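Local coordinates for protein 433aa long hypothetical phosphoribosylglycinamide formyl transferase (Pyrococcus horikoshii, PDB 2DWC) that is a PurT-like ATP-grasp protein of unassigned function that binds adenosine-5'-diphosphate, at residues B[85-90]-B[107-112]; B[93-98]-B[114-119]; B[273-278]-B[294-299]. All coordinates share one frame; numbering follows the deposited sequence.

Interaction 1 of 3, residues B[85-90]-B[107-112]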
ATOM      1  N   ALA B  85      -1.532 -21.099   1.548  1.00 15.24           N
ATOM      2  CA  ALA B  85      -1.522 -20.966   0.092  1.00 13.23           C
ATOM      3  C   ALA B  85      -0.111 -20.889  -0.396  1.00 15.87           C
ATOM      4  O   ALA B  85       0.714 -20.197   0.222  1.00 16.16           O
ATOM      5  CB  ALA B  85      -2.283 -19.683  -0.351  1.00 14.45           C
ATOM      6  N   ILE B  86       0.164 -21.616  -1.483  1.00 13.54           N
ATOM      7  CA  ILE B  86       1.483 -21.629  -2.169  1.00 13.26           C
ATOM      8  C   ILE B  86       1.195 -20.841  -3.452  1.00 17.73           C
ATOM      9  O   ILE B  86       0.382 -21.251  -4.275  1.00 15.71           O
ATOM     10  CB  ILE B  86       1.874 -23.064  -2.483  1.00 11.77           C
ATOM     11  CG1 ILE B  86       2.065 -23.784  -1.167  1.00 15.54           C
ATOM     12  CG2 ILE B  86       3.173 -23.086  -3.366  1.00 16.63           C
ATOM     13  CD1 ILE B  86       2.406 -25.282  -1.356  1.00 14.28           C
ATOM     14  N   ILE B  87       1.851 -19.696  -3.577  1.00 13.85           N
ATOM     15  CA  ILE B  87       1.625 -18.723  -4.647  1.00 13.06           C
ATOM     16  C   ILE B  87       2.796 -18.596  -5.590  1.00 17.47           C
ATOM     17  O   ILE B  87       3.771 -17.884  -5.309  1.00 17.27           O
ATOM     18  CB  ILE B  87       1.322 -17.348  -3.990  1.00 13.74           C
ATOM     19  CG1 ILE B  87       0.172 -17.481  -2.981  1.00 19.70           C
ATOM     20  CG2 ILE B  87       0.973 -16.317  -5.059  1.00 16.41           C
ATOM     21  CD1 ILE B  87      -0.238 -16.175  -2.220  1.00 16.47           C
ATOM     22  N   PRO B  88       2.742 -19.310  -6.712  1.00 18.54           N
ATOM     23  CA  PRO B  88       3.830 -19.244  -7.703  1.00 17.81           C
ATOM     24  C   PRO B  88       3.761 -17.888  -8.381  1.00 26.19           C
ATOM     25  O   PRO B  88       2.698 -17.494  -8.848  1.00 26.79           O
ATOM     26  CB  PRO B  88       3.509 -20.378  -8.687  1.00 24.88           C
ATOM     27  CG  PRO B  88       2.404 -21.160  -8.100  1.00 21.55           C
ATOM     28  CD  PRO B  88       1.667 -20.240  -7.127  1.00 16.73           C
ATOM     29  N   GLU B  89       4.886 -17.164  -8.440  1.00 20.20           N
ATOM     30  CA  GLU B  89       4.897 -15.850  -9.051  1.00 24.35           C
ATOM     31  C   GLU B  89       5.586 -15.881 -10.417  1.00 27.65           C
ATOM     32  O   GLU B  89       5.483 -14.936 -11.206  1.00 30.69           O
ATOM     33  CB  GLU B  89       5.595 -14.887  -8.106  1.00 37.12           C
ATOM     34  CG  GLU B  89       4.881 -14.830  -6.764  1.00 50.94           C
ATOM     35  CD  GLU B  89       3.630 -13.974  -6.846  1.00 50.65           C
ATOM     36  OE1 GLU B  89       2.689 -14.278  -7.648  1.00 62.32           O
ATOM     37  OE2 GLU B  89       3.600 -12.978  -6.108  1.00 51.06           O
ATOM     38  N   ILE B  90       6.243 -16.991 -10.700  1.00 25.40           N
ATOM     39  CA  ILE B  90       6.910 -17.186 -11.974  1.00 33.43           C
ATOM     40  C   ILE B  90       6.616 -18.559 -12.540  1.00 36.08           C
ATOM     41  O   ILE B  90       6.051 -19.412 -11.861  1.00 36.07           O
ATOM     42  CB  ILE B  90       8.412 -17.022 -11.815  1.00 31.54           C
ATOM     43  CG1 ILE B  90       8.953 -17.978 -10.749  1.00 35.52           C
ATOM     44  CG2 ILE B  90       8.688 -15.605 -11.414  1.00 32.33           C
ATOM     45  CD1 ILE B  90      10.472 -18.093 -10.763  1.00 40.51           C
ATOM     46  N   PHE B 107      -2.522 -26.095  -0.626  1.00 16.57           N
ATOM     47  CA  PHE B 107      -3.231 -25.361  -1.653  1.00 16.76           C
ATOM     48  C   PHE B 107      -2.310 -24.564  -2.599  1.00 19.10           C
ATOM     49  O   PHE B 107      -1.753 -23.531  -2.226  1.00 20.14           O
ATOM     50  CB  PHE B 107      -4.267 -24.428  -0.981  1.00 13.20           C
ATOM     51  CG  PHE B 107      -5.087 -23.633  -1.956  1.00 17.09           C
ATOM     52  CD1 PHE B 107      -5.622 -24.252  -3.104  1.00 21.49           C
ATOM     53  CD2 PHE B 107      -5.326 -22.278  -1.743  1.00 15.41           C
ATOM     54  CE1 PHE B 107      -6.391 -23.526  -4.037  1.00 22.16           C
ATOM     55  CE2 PHE B 107      -6.118 -21.532  -2.692  1.00 19.24           C
ATOM     56  CZ  PHE B 107      -6.637 -22.184  -3.831  1.00 23.33           C
ATOM     57  N   VAL B 108      -2.155 -25.086  -3.808  1.00 14.04           N
ATOM     58  CA  VAL B 108      -1.365 -24.455  -4.869  1.00 14.91           C
ATOM     59  C   VAL B 108      -2.311 -23.611  -5.722  1.00 20.11           C
ATOM     60  O   VAL B 108      -3.371 -24.090  -6.181  1.00 19.34           O
ATOM     61  CB  VAL B 108      -0.693 -25.534  -5.719  1.00 16.90           C
ATOM     62  CG1 VAL B 108       0.081 -24.919  -6.880  1.00 16.13           C
ATOM     63  CG2 VAL B 108       0.256 -26.356  -4.820  1.00 19.36           C
ATOM     64  N   VAL B 109      -1.921 -22.357  -5.945  1.00 13.75           N
ATOM     65  CA  VAL B 109      -2.747 -21.368  -6.651  1.00 16.34           C
ATOM     66  C   VAL B 109      -2.429 -21.225  -8.127  1.00 17.42           C
ATOM     67  O   VAL B 109      -1.255 -21.135  -8.509  1.00 16.88           O
ATOM     68  CB  VAL B 109      -2.496 -19.976  -6.015  1.00 19.58           C
ATOM     69  CG1 VAL B 109      -3.103 -18.839  -6.871  1.00 23.59           C
ATOM     70  CG2 VAL B 109      -3.050 -19.981  -4.575  1.00 20.70           C
ATOM     71  N   PRO B 110      -3.457 -21.237  -8.993  1.00 17.08           N
ATOM     72  CA  PRO B 110      -4.907 -21.394  -8.733  1.00 15.43           C
ATOM     73  C   PRO B 110      -5.163 -22.889  -8.517  1.00 16.72           C
ATOM     74  O   PRO B 110      -6.096 -23.284  -7.789  1.00 18.64           O
ATOM     75  CB  PRO B 110      -5.548 -20.808  -9.997  1.00 18.53           C
ATOM     76  CG  PRO B 110      -4.545 -21.150 -11.064  1.00 17.53           C
ATOM     77  CD  PRO B 110      -3.195 -20.875 -10.398  1.00 17.36           C
ATOM     78  N   ASN B 111      -4.318 -23.686  -9.180  1.00 17.21           N
ATOM     79  CA  ASN B 111      -4.169 -25.157  -9.007  1.00 17.33           C
ATOM     80  C   ASN B 111      -2.856 -25.446  -9.747  1.00 16.86           C
ATOM     81  O   ASN B 111      -2.364 -24.614 -10.536  1.00 19.10           O
ATOM     82  CB  ASN B 111      -5.349 -26.041  -9.566  1.00 15.15           C
ATOM     83  CG  ASN B 111      -5.806 -25.619 -10.927  1.00 22.07           C
ATOM     84  OD1 ASN B 111      -5.023 -25.528 -11.865  1.00 20.39           O
ATOM     85  ND2 ASN B 111      -7.117 -25.353 -11.046  1.00 15.14           N
ATOM     86  N   ALA B 112      -2.284 -26.611  -9.507  1.00 17.20           N
ATOM     87  CA  ALA B 112      -1.005 -26.939 -10.128  1.00 20.48           C
ATOM     88  C   ALA B 112      -1.112 -27.065 -11.650  1.00 19.93           C
ATOM     89  O   ALA B 112      -0.253 -26.605 -12.390  1.00 19.07           O
ATOM     90  CB  ALA B 112      -0.459 -28.261  -9.501  1.00 17.04           C
TER
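Along the edge strand 85-88 of the four-stranded parallel sheet in the preATP-grasp domain, Ile86 faces Val108 in a single parallel bridge. The amide of Ile86 gives its hydrogen to Phe107 O (N to O 2.8 Å, N-H...O angle 166°), and Ile86 O takes one in turn from the N of Val109 at 3.1 Å. Both bonds of the bridge thus belong to Ile86 and are shared out to the neighbours of Val108, as a parallel bridge requires. Phe107 O has a second visitor, the CA of Ala85, in a CA-H...O contact of 3.5 Å.

The topology resembles a beta-alpha-beta crossover in which the returning strand is reduced to one bridge. Strand 85-88 leads into helix 95-103, and the chain then comes back extended through 107-109 beside the strand it left; on the far side of 85-88, backbone bonds run from Ala85 and Ile87 to Leu23 in the next strand of this Rossmann-like sheet.

The side chain of Val109 leaves the backbone toward the strand. Its CG1 lies anti to the backbone N (chi1 169°), while CG2 sits beside that N and comes to 4.3 Å from Ala85 CB. His317 and Val321 of helix 313-322 touch both Ile87 and Val109 here, so this helix covers the same side. Two residues after Ile86, Pro88 presents the CD corner of its ring to Val109 O at 3.4 Å, an apolar carbon against a carbonyl. The outer end of Ile86, CD1, meets Val108 CG2 at 4.2 Å, and Phe101 of helix 95-103 touches both residues. Ala85 CB approaches the Phe107 ring obliquely, 4.2 Å from CD2. Directly after Val109 comes the cis peptide bond to Pro110, and Asn111 then caps the helix that follows.

Interaction 2 of 3, residues B[93-98]-B[114-119]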
ATOM      1  N   ILE B  93       9.398 -22.722 -12.029  1.00 25.38           N
ATOM      2  CA  ILE B  93       9.317 -23.412 -10.768  1.00 24.37           C
ATOM      3  C   ILE B  93       9.186 -24.892 -11.116  1.00 24.98           C
ATOM      4  O   ILE B  93       8.641 -25.254 -12.157  1.00 25.48           O
ATOM      5  CB  ILE B  93       8.092 -22.923  -9.962  1.00 29.61           C
ATOM      6  CG1 ILE B  93       8.351 -21.509  -9.428  1.00 33.64           C
ATOM      7  CG2 ILE B  93       7.802 -23.857  -8.822  1.00 30.75           C
ATOM      8  CD1 ILE B  93       7.085 -20.825  -8.983  1.00 41.08           C
ATOM      9  N   ASN B  94       9.694 -25.764 -10.264  1.00 18.98           N
ATOM     10  CA  ASN B  94       9.562 -27.190 -10.539  1.00 19.22           C
ATOM     11  C   ASN B  94       8.076 -27.562 -10.588  1.00 19.37           C
ATOM     12  O   ASN B  94       7.362 -27.459  -9.578  1.00 19.50           O
ATOM     13  CB  ASN B  94      10.266 -28.000  -9.447  1.00 20.00           C
ATOM     14  CG  ASN B  94      10.291 -29.494  -9.753  1.00 27.60           C
ATOM     15  OD1 ASN B  94       9.252 -30.171  -9.726  1.00 21.92           O
ATOM     16  ND2 ASN B  94      11.486 -30.015 -10.047  1.00 19.21           N
ATOM     17  N   LEU B  95       7.595 -28.015 -11.759  1.00 18.57           N
ATOM     18  CA  LEU B  95       6.161 -28.344 -11.872  1.00 20.31           C
ATOM     19  C   LEU B  95       5.746 -29.618 -11.143  1.00 25.52           C
ATOM     20  O   LEU B  95       4.656 -29.685 -10.568  1.00 19.81           O
ATOM     21  CB  LEU B  95       5.758 -28.407 -13.359  1.00 21.92           C
ATOM     22  CG  LEU B  95       6.109 -27.195 -14.218  1.00 28.84           C
ATOM     23  CD1 LEU B  95       5.830 -27.560 -15.701  1.00 33.79           C
ATOM     24  CD2 LEU B  95       5.312 -25.945 -13.777  1.00 28.26           C
ATOM     25  N   ASP B  96       6.590 -30.649 -11.145  1.00 18.81           N
ATOM     26  CA  ASP B  96       6.248 -31.850 -10.387  1.00 20.71           C
ATOM     27  C   ASP B  96       6.044 -31.484  -8.902  1.00 23.60           C
ATOM     28  O   ASP B  96       5.209 -32.047  -8.219  1.00 20.08           O
ATOM     29  CB  ASP B  96       7.383 -32.895 -10.449  1.00 23.93           C
ATOM     30  CG  ASP B  96       7.419 -33.653 -11.774  1.00 36.50           C
ATOM     31  OD1 ASP B  96       6.505 -33.471 -12.598  1.00 28.58           O
ATOM     32  OD2 ASP B  96       8.371 -34.426 -11.987  1.00 33.78           O
ATOM     33  N   ALA B  97       6.848 -30.561  -8.390  1.00 18.94           N
ATOM     34  CA  ALA B  97       6.699 -30.202  -6.987  1.00 15.57           C
ATOM     35  C   ALA B  97       5.305 -29.659  -6.717  1.00 17.45           C
ATOM     36  O   ALA B  97       4.669 -30.019  -5.727  1.00 17.81           O
ATOM     37  CB  ALA B  97       7.763 -29.126  -6.569  1.00 16.16           C
ATOM     38  N   LEU B  98       4.861 -28.735  -7.570  1.00 18.94           N
ATOM     39  CA  LEU B  98       3.527 -28.152  -7.384  1.00 16.82           C
ATOM     40  C   LEU B  98       2.449 -29.248  -7.369  1.00 16.44           C
ATOM     41  O   LEU B  98       1.541 -29.222  -6.528  1.00 16.33           O
ATOM     42  CB  LEU B  98       3.244 -27.096  -8.480  1.00 17.81           C
ATOM     43  CG  LEU B  98       4.192 -25.890  -8.523  1.00 19.82           C
ATOM     44  CD1 LEU B  98       3.722 -24.911  -9.657  1.00 22.79           C
ATOM     45  CD2 LEU B  98       4.213 -25.176  -7.159  1.00 16.98           C
ATOM     46  N   ALA B 114      -2.908 -25.497 -13.819  1.00 21.37           N
ATOM     47  CA  ALA B 114      -2.921 -24.235 -14.567  1.00 24.86           C
ATOM     48  C   ALA B 114      -1.540 -23.738 -14.909  1.00 26.45           C
ATOM     49  O   ALA B 114      -1.321 -23.236 -16.001  1.00 21.23           O
ATOM     50  CB  ALA B 114      -3.711 -23.132 -13.792  1.00 21.72           C
ATOM     51  N   THR B 115      -0.593 -23.866 -13.984  1.00 18.69           N
ATOM     52  CA  THR B 115       0.762 -23.411 -14.266  1.00 19.56           C
ATOM     53  C   THR B 115       1.405 -24.325 -15.291  1.00 22.25           C
ATOM     54  O   THR B 115       2.090 -23.862 -16.216  1.00 25.64           O
ATOM     55  CB  THR B 115       1.583 -23.356 -12.969  1.00 23.40           C
ATOM     56  OG1 THR B 115       1.048 -22.297 -12.170  1.00 25.09           O
ATOM     57  CG2 THR B 115       3.075 -23.067 -13.238  1.00 26.55           C
ATOM     58  N   TRP B 116       1.126 -25.611 -15.178  1.00 20.56           N
ATOM     59  CA  TRP B 116       1.704 -26.576 -16.115  1.00 19.74           C
ATOM     60  C   TRP B 116       1.128 -26.364 -17.527  1.00 26.64           C
ATOM     61  O   TRP B 116       1.851 -26.494 -18.511  1.00 25.62           O
ATOM     62  CB  TRP B 116       1.423 -27.983 -15.573  1.00 23.94           C
ATOM     63  CG  TRP B 116       1.728 -29.105 -16.490  1.00 27.41           C
ATOM     64  CD1 TRP B 116       2.924 -29.764 -16.627  1.00 28.28           C
ATOM     65  CD2 TRP B 116       0.790 -29.781 -17.327  1.00 24.56           C
ATOM     66  NE1 TRP B 116       2.779 -30.823 -17.507  1.00 28.66           N
ATOM     67  CE2 TRP B 116       1.477 -30.856 -17.947  1.00 30.59           C
ATOM     68  CE3 TRP B 116      -0.573 -29.589 -17.608  1.00 32.79           C
ATOM     69  CZ2 TRP B 116       0.844 -31.734 -18.829  1.00 36.03           C
ATOM     70  CZ3 TRP B 116      -1.202 -30.472 -18.493  1.00 35.12           C
ATOM     71  CH2 TRP B 116      -0.492 -31.522 -19.085  1.00 33.18           C
ATOM     72  N   ILE B 117      -0.150 -26.008 -17.632  1.00 23.64           N
ATOM     73  CA  ILE B 117      -0.739 -25.750 -18.936  1.00 22.00           C
ATOM     74  C   ILE B 117      -0.194 -24.475 -19.546  1.00 28.88           C
ATOM     75  O   ILE B 117       0.304 -24.488 -20.663  1.00 29.18           O
ATOM     76  CB  ILE B 117      -2.259 -25.605 -18.863  1.00 20.32           C
ATOM     77  CG1 ILE B 117      -2.894 -26.966 -18.639  1.00 28.40           C
ATOM     78  CG2 ILE B 117      -2.801 -24.932 -20.149  1.00 30.18           C
ATOM     79  CD1 ILE B 117      -4.408 -26.912 -18.536  1.00 36.82           C
ATOM     80  N   ALA B 118      -0.228 -23.386 -18.778  1.00 25.51           N
ATOM     81  CA  ALA B 118       0.190 -22.091 -19.293  1.00 28.63           C
ATOM     82  C   ALA B 118       1.635 -21.978 -19.705  1.00 30.32           C
ATOM     83  O   ALA B 118       2.002 -21.084 -20.478  1.00 34.15           O
ATOM     84  CB  ALA B 118      -0.154 -20.976 -18.258  1.00 26.78           C
ATOM     85  N   MET B 119       2.477 -22.871 -19.226  1.00 27.97           N
ATOM     86  CA  MET B 119       3.872 -22.747 -19.588  1.00 34.37           C
ATOM     87  C   MET B 119       4.266 -23.470 -20.877  1.00 36.58           C
ATOM     88  O   MET B 119       5.419 -23.416 -21.284  1.00 36.29           O
ATOM     89  CB  MET B 119       4.730 -23.221 -18.424  1.00 38.93           C
ATOM     90  CG  MET B 119       4.523 -24.644 -18.042  1.00 49.00           C
ATOM     91  SD  MET B 119       5.553 -25.639 -19.108  1.00 50.63           S
ATOM     92  CE  MET B 119       7.236 -25.066 -18.560  1.00 55.61           C
TER
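Leu95 reaches from the first turn of helix 95-103 to Thr115, Trp116 and Met119, and its side chain carries most of the contact. It leaves the backbone toward the other segment. From CB, the first torsion sets CG beside the backbone N and anti to the carbonyl carbon (chi1 -53°), and the chain then forks into two methyls with separate duties. CD2 goes to the methyl CG2 of Thr115, at 3.7 Å. CD1 continues outward, anti to CA (chi2 171°), and arrives at the edge of the Trp116 indole, near the plane of the ring, 3.8 Å from its CD1. The same methyl meets Met119 tip to tip. Met119 is folded back on itself, with SD 3.9 Å from Leu95 CD1 and CG and CE scarcely farther off.

Two successive helices of the preATP-grasp domain, 95-103 and 112-118, meet here through methyl, indole and thioether groups. The first of them has Asn94 as its N-cap: Asn94 OD1 accepts from Ala97 N at 2.8 Å, the donor tilted 21° from the carbonyl plane. One turn on from Leu95, Leu98 sends CD1 to Thr115 CG2 at 4.1 Å, crossing it at about a right angle, so the threonine methyl is touched by both leucines.

The hydroxyl of Thr115 takes a different course: OG1 is hydrogen-bonded to Arg295 NH1, from the ATP-grasp part of the chain. The Trp116 ring also makes a cation-pi interaction with Arg123 and an edge-to-face contact with Phe99. The side chain of Met119, where helix 112-118 has run out, lies about 10 Å from the bound ADP at the nearest atoms.

Interaction 3 of 3, residues B[273-278]-B[294-299]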
ATOM      1  N   LEU B 273      -8.693 -20.868  -7.662  1.00 16.42           N
ATOM      2  CA  LEU B 273      -9.026 -19.534  -7.118  1.00 14.14           C
ATOM      3  C   LEU B 273      -7.829 -18.634  -7.410  1.00 18.55           C
ATOM      4  O   LEU B 273      -6.704 -19.100  -7.396  1.00 18.96           O
ATOM      5  CB  LEU B 273      -9.199 -19.523  -5.588  1.00 16.16           C
ATOM      6  CG  LEU B 273     -10.286 -20.418  -4.986  1.00 15.77           C
ATOM      7  CD1 LEU B 273     -10.205 -20.305  -3.445  1.00 17.35           C
ATOM      8  CD2 LEU B 273     -11.671 -19.952  -5.522  1.00 16.92           C
ATOM      9  N   GLY B 274      -8.082 -17.358  -7.681  1.00 14.86           N
ATOM     10  CA  GLY B 274      -6.982 -16.439  -7.947  1.00 17.30           C
ATOM     11  C   GLY B 274      -7.233 -15.537  -9.141  1.00 17.91           C
ATOM     12  O   GLY B 274      -8.230 -15.686  -9.864  1.00 18.08           O
ATOM     13  N   ILE B 275      -6.357 -14.568  -9.329  1.00 16.04           N
ATOM     14  CA  ILE B 275      -6.501 -13.696 -10.491  1.00 15.55           C
ATOM     15  C   ILE B 275      -5.718 -14.294 -11.673  1.00 20.83           C
ATOM     16  O   ILE B 275      -4.696 -14.974 -11.486  1.00 18.11           O
ATOM     17  CB  ILE B 275      -6.059 -12.276 -10.123  1.00 22.92           C
ATOM     18  CG1 ILE B 275      -6.815 -11.280 -11.020  1.00 28.06           C
ATOM     19  CG2 ILE B 275      -4.595 -12.145 -10.238  1.00 28.07           C
ATOM     20  CD1 ILE B 275      -6.905  -9.972 -10.385  1.00 19.34           C
ATOM     21  N   PHE B 276      -6.196 -14.020 -12.891  1.00 16.50           N
ATOM     22  CA  PHE B 276      -5.589 -14.521 -14.110  1.00 17.15           C
ATOM     23  C   PHE B 276      -5.333 -13.325 -15.018  1.00 22.11           C
ATOM     24  O   PHE B 276      -6.130 -12.398 -15.039  1.00 25.41           O
ATOM     25  CB  PHE B 276      -6.583 -15.458 -14.854  1.00 21.23           C
ATOM     26  CG  PHE B 276      -6.840 -16.770 -14.159  1.00 17.42           C
ATOM     27  CD1 PHE B 276      -7.670 -16.836 -13.046  1.00 18.49           C
ATOM     28  CD2 PHE B 276      -6.243 -17.941 -14.616  1.00 19.13           C
ATOM     29  CE1 PHE B 276      -7.900 -18.064 -12.384  1.00 17.44           C
ATOM     30  CE2 PHE B 276      -6.474 -19.187 -13.960  1.00 17.30           C
ATOM     31  CZ  PHE B 276      -7.300 -19.229 -12.848  1.00 18.72           C
ATOM     32  N   GLY B 277      -4.237 -13.337 -15.757  1.00 15.94           N
ATOM     33  CA  GLY B 277      -3.998 -12.242 -16.683  1.00 15.05           C
ATOM     34  C   GLY B 277      -4.310 -12.842 -18.067  1.00 19.99           C
ATOM     35  O   GLY B 277      -3.463 -13.483 -18.699  1.00 18.98           O
ATOM     36  N   VAL B 278      -5.551 -12.665 -18.532  1.00 18.54           N
ATOM     37  CA  VAL B 278      -5.893 -13.202 -19.858  1.00 20.24           C
ATOM     38  C   VAL B 278      -5.538 -12.179 -20.930  1.00 23.87           C
ATOM     39  O   VAL B 278      -6.094 -11.082 -20.957  1.00 23.27           O
ATOM     40  CB  VAL B 278      -7.404 -13.531 -19.915  1.00 20.84           C
ATOM     41  CG1 VAL B 278      -7.704 -14.237 -21.247  1.00 24.49           C
ATOM     42  CG2 VAL B 278      -7.798 -14.401 -18.692  1.00 24.03           C
ATOM     43  N   PRO B 294      -1.662 -17.554 -15.235  1.00 16.49           N
ATOM     44  CA  PRO B 294      -2.524 -17.903 -14.105  1.00 18.59           C
ATOM     45  C   PRO B 294      -2.076 -17.284 -12.776  1.00 20.09           C
ATOM     46  O   PRO B 294      -1.972 -17.983 -11.766  1.00 21.67           O
ATOM     47  CB  PRO B 294      -2.461 -19.430 -14.110  1.00 20.21           C
ATOM     48  CG  PRO B 294      -1.017 -19.667 -14.440  1.00 23.97           C
ATOM     49  CD  PRO B 294      -0.715 -18.651 -15.526  1.00 23.63           C
ATOM     50  N   ARG B 295      -1.880 -15.970 -12.801  1.00 19.74           N
ATOM     51  CA  ARG B 295      -1.411 -15.231 -11.623  1.00 18.35           C
ATOM     52  C   ARG B 295      -1.362 -13.780 -12.001  1.00 19.81           C
ATOM     53  O   ARG B 295      -1.523 -13.436 -13.175  1.00 20.33           O
ATOM     54  CB  ARG B 295       0.023 -15.718 -11.284  1.00 18.89           C
ATOM     55  CG  ARG B 295       1.055 -15.655 -12.435  1.00 23.45           C
ATOM     56  CD  ARG B 295       2.383 -16.351 -11.961  1.00 34.76           C
ATOM     57  NE  ARG B 295       2.842 -17.283 -12.968  1.00 48.52           N
ATOM     58  CZ  ARG B 295       2.667 -18.610 -12.981  1.00 49.63           C
ATOM     59  NH1 ARG B 295       2.030 -19.328 -12.010  1.00 25.94           N
ATOM     60  NH2 ARG B 295       3.107 -19.234 -14.054  1.00 51.01           N
ATOM     61  N   PRO B 296      -1.112 -12.901 -11.020  1.00 19.51           N
ATOM     62  CA  PRO B 296      -1.008 -11.456 -11.249  1.00 19.67           C
ATOM     63  C   PRO B 296       0.049 -11.275 -12.365  1.00 20.38           C
ATOM     64  O   PRO B 296       1.018 -12.043 -12.464  1.00 21.55           O
ATOM     65  CB  PRO B 296      -0.490 -10.931  -9.910  1.00 19.10           C
ATOM     66  CG  PRO B 296      -1.168 -11.830  -8.896  1.00 20.06           C
ATOM     67  CD  PRO B 296      -1.119 -13.227  -9.565  1.00 20.10           C
ATOM     68  N   HIS B 297      -0.136 -10.259 -13.193  1.00 16.06           N
ATOM     69  CA  HIS B 297       0.712 -10.029 -14.339  1.00 20.21           C
ATOM     70  C   HIS B 297       1.265  -8.597 -14.271  1.00 19.35           C
ATOM     71  O   HIS B 297       0.586  -7.690 -13.750  1.00 21.60           O
ATOM     72  CB  HIS B 297      -0.169 -10.193 -15.592  1.00 26.85           C
ATOM     73  CG  HIS B 297       0.595 -10.235 -16.872  1.00 26.74           C
ATOM     74  ND1 HIS B 297       1.518 -11.223 -17.152  1.00 33.73           N
ATOM     75  CD2 HIS B 297       0.557  -9.431 -17.961  1.00 29.55           C
ATOM     76  CE1 HIS B 297       2.018 -11.023 -18.359  1.00 36.51           C
ATOM     77  NE2 HIS B 297       1.453  -9.942 -18.871  1.00 30.58           N
ATOM     78  N   ASP B 298       2.446  -8.373 -14.841  1.00 20.08           N
ATOM     79  CA  ASP B 298       3.014  -7.045 -14.749  1.00 19.69           C
ATOM     80  C   ASP B 298       2.174  -5.882 -15.271  1.00 19.64           C
ATOM     81  O   ASP B 298       2.160  -4.821 -14.654  1.00 19.14           O
ATOM     82  CB  ASP B 298       4.443  -7.014 -15.346  1.00 25.22           C
ATOM     83  CG  ASP B 298       4.528  -7.587 -16.755  1.00 34.62           C
ATOM     84  OD1 ASP B 298       5.674  -7.866 -17.193  1.00 26.96           O
ATOM     85  OD2 ASP B 298       3.486  -7.748 -17.432  1.00 26.94           O
ATOM     86  N   THR B 299       1.422  -6.091 -16.348  1.00 20.13           N
ATOM     87  CA  THR B 299       0.610  -5.002 -16.908  1.00 19.19           C
ATOM     88  C   THR B 299      -0.422  -4.557 -15.889  1.00 19.01           C
ATOM     89  O   THR B 299      -0.839  -3.396 -15.883  1.00 22.55           O
ATOM     90  CB  THR B 299      -0.099  -5.469 -18.183  1.00 24.14           C
ATOM     91  OG1 THR B 299      -0.964  -6.562 -17.859  1.00 22.47           O
ATOM     92  CG2 THR B 299       0.966  -5.928 -19.235  1.00 24.76           C
TER
HETATM   93  O   HOH W   1      -4.451 -17.419 -10.280  1.00 21.68           O
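Ile275 O and Pro294 O are bridged by one water, which donates to both: at 2.7 Å from its O to Ile275 O and, weakly, at 2.9 Å to Pro294 O. In the ATP-grasp domain the antiparallel strands 274-283 and 286-293 form a beta hairpin, whose backbone bonding at this end reaches Gly277 and Ser293. Past Ser293 the chain departs from strand pairing, and the water joins two carbonyls that could not bond to each other. The N of Arg295 is near Ile275 O too, but at an angle too poor for a hydrogen bond.

The same water lies over one face of the Phe276 ring, offset toward the rim. This ring crosses Pro294 at about a right angle, with CE2 4.0 Å from Pro294 CB and CD2 3.8 Å from Pro294 CA. Ile275 works on another part of the loop: its CG2 lies between the backbone N and the carbonyl carbon, and from there packs obliquely on Pro296, 3.7 Å from its CG. Helix 313-322 touches both residues through Glu313.

From CB, Arg295 leaves the strand, and Pro294 CG lies over one face of its guanidinium, offset toward the rim; NH1 is satisfied by Thr115. The side chain of His297, about 7 Å from the bound ADP, starts out toward Gly277, and His297 CB stops 4.5 Å from Gly277 CA.

Read from the N terminus, the chain opens interaction 1 at strand 85-88 and interaction 2 at 93-98 before either is closed. Interaction 1 closes when 107-112 returns to the strand, interaction 2 when 114-119 reaches the start of helix 95-103. The two loops therefore cross, and they touch where Pro88 CB meets Ile93 CD1 at 3.6 Å. Interaction 3 follows in series, closing the beta hairpin of 274-283 and 286-293 in the ATP-grasp domain. It nevertheless abuts both earlier contacts: Pro110 packs on Leu273 and Pro294, and Ala118 on Pro294. The first two contacts lie within the preATP-grasp domain, and the hairpin end at interaction 3 packs against them.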